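Side-chain contact in SmhB (Serratia marcescens, PDB 6ZZ5), which probably serves as the B component of a tripartite alpha-pore-forming toxin, here in its soluble form: residues Q318-V321 with T322-L325. Residues are numbered along the deposited sequence; the frame is centred on the assembly and turned at random.
Sequences QTSV and TKVL
Ser320 holds OG anti to its backbone N (chi1 -164°), on the side of its own carbonyl carbon, and Lys323 bends at its third torsion (chi3 60°); the two groups meet there. Lys323 runs extended through its first two torsions, and the bend brings its end back alongside the serine. The methylene CE of Lys323 touches Ser320 OG at 3.3 Å, and the ammonium atom NZ stands 3.5 Å from the same OG.

Val321 and Leu325 form the other side-chain pair, four residues apart. They lie side by side and point the same way. Val321 CG1 meets Leu325 CD1 at 3.9 Å, an ordinary apolar contact. The backbone ties the same two residues: Leu325 N donates to Val321 O over 2.9 Å. The bond is nearly straight, with an angle of 168° at the hydrogen. This is the i to i+4 bond of an alpha helix, at the opening turn of helix 321-336. Val324 sets CG2 against the carbonyl oxygen Ser320 O, at 3.4 Å.

A water links Thr319 O to Lys323 N across the junction of the two helices. It donates to Thr319 O at 3.0 Å and accepts from Lys323 N at 2.9 Å. It thus satisfies an amide of the first turn. The side chain of Thr319 turns back along the chain, where OG1 bonds to Thr315 O.

The contact is the joint between helix 306-319 and helix 321-336, and it lies against helices 4-30 and 44-92. Ser320 and Lys323 rest on Leu6 of helix 4-30. Val321 and Leu325 lean on Asn87 of helix 44-92. Val324 reaches both helices, touching Thr5 and Asn9 on the first and Ile79 on the second.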
loop_
_atom_site.group_PDB
_atom_site.type_symbol
_atom_site.label_atom_id
_atom_site.label_comp_id
_atom_site.label_asym_id
_atom_site.label_seq_id
_atom_site.Cartn_x
_atom_site.Cartn_y
_atom_site.Cartn_z
ATOM N N GLN A 318 6.826 8.691 -29.399
ATOM C CA GLN A 318 6.303 10.069 -29.476
ATOM C C GLN A 318 4.956 10.156 -28.775
ATOM O O GLN A 318 4.499 11.269 -28.607
ATOM C CB GLN A 318 6.158 10.486 -30.924
ATOM C CG GLN A 318 7.474 10.856 -31.555
ATOM C CD GLN A 318 7.271 11.277 -32.990
ATOM O OE1 GLN A 318 7.306 10.415 -33.879
ATOM N NE2 GLN A 318 7.040 12.573 -33.226
ATOM N N THR A 319 4.349 9.043 -28.374
ATOM C CA THR A 319 2.923 9.046 -27.930
ATOM C C THR A 319 2.818 8.825 -26.420
ATOM O O THR A 319 2.479 9.788 -25.779
ATOM C CB THR A 319 2.039 8.073 -28.735
ATOM O OG1 THR A 319 2.538 6.754 -28.613
ATOM C CG2 THR A 319 1.963 8.456 -30.181
ATOM N N SER A 320 3.069 7.643 -25.853
ATOM C CA SER A 320 2.784 7.454 -24.406
ATOM C C SER A 320 4.057 7.155 -23.606
ATOM O O SER A 320 3.923 6.941 -22.384
ATOM C CB SER A 320 1.680 6.444 -24.159
ATOM O OG SER A 320 1.185 6.572 -22.827
ATOM N N VAL A 321 5.272 7.175 -24.204
ATOM C CA VAL A 321 6.446 6.732 -23.409
ATOM C C VAL A 321 6.864 7.866 -22.461
ATOM O O VAL A 321 7.231 7.593 -21.309
ATOM C CB VAL A 321 7.564 6.188 -24.291
ATOM C CG1 VAL A 321 8.782 5.898 -23.480
ATOM C CG2 VAL A 321 7.041 4.957 -25.036
ATOM N N THR A 322 6.736 9.102 -22.866
ATOM C CA THR A 322 7.270 10.232 -22.085
ATOM C C THR A 322 6.494 10.328 -20.765
ATOM O O THR A 322 7.101 10.574 -19.723
ATOM C CB THR A 322 7.223 11.532 -22.887
ATOM O OG1 THR A 322 8.223 11.373 -23.911
ATOM C CG2 THR A 322 7.555 12.695 -21.998
ATOM N N LYS A 323 5.198 10.093 -20.819
ATOM C CA LYS A 323 4.342 10.170 -19.615
ATOM C C LYS A 323 4.760 9.060 -18.632
ATOM O O LYS A 323 4.882 9.312 -17.440
ATOM C CB LYS A 323 2.880 10.107 -20.063
ATOM C CG LYS A 323 1.845 9.922 -18.945
ATOM C CD LYS A 323 0.424 9.811 -19.502
ATOM C CE LYS A 323 0.308 8.627 -20.450
ATOM N NZ LYS A 323 -1.080 8.394 -20.906
ATOM N N VAL A 324 5.030 7.855 -19.103
ATOM C CA VAL A 324 5.458 6.756 -18.240
ATOM C C VAL A 324 6.827 7.091 -17.663
ATOM O O VAL A 324 7.031 6.895 -16.424
ATOM C CB VAL A 324 5.437 5.398 -18.945
ATOM C CG1 VAL A 324 5.914 4.346 -17.986
ATOM C CG2 VAL A 324 4.041 5.112 -19.472
ATOM N N LEU A 325 7.763 7.570 -18.468
ATOM C CA LEU A 325 9.109 7.893 -17.936
ATOM C C LEU A 325 9.031 9.010 -16.860
ATOM O O LEU A 325 9.676 8.875 -15.793
ATOM C CB LEU A 325 10.048 8.283 -19.087
ATOM C CG LEU A 325 10.535 7.095 -19.944
ATOM C CD1 LEU A 325 11.362 7.606 -21.093
ATOM C CD2 LEU A 325 11.322 6.048 -19.138
HETATM O O HOH W 1 3.841 10.717 -23.310
#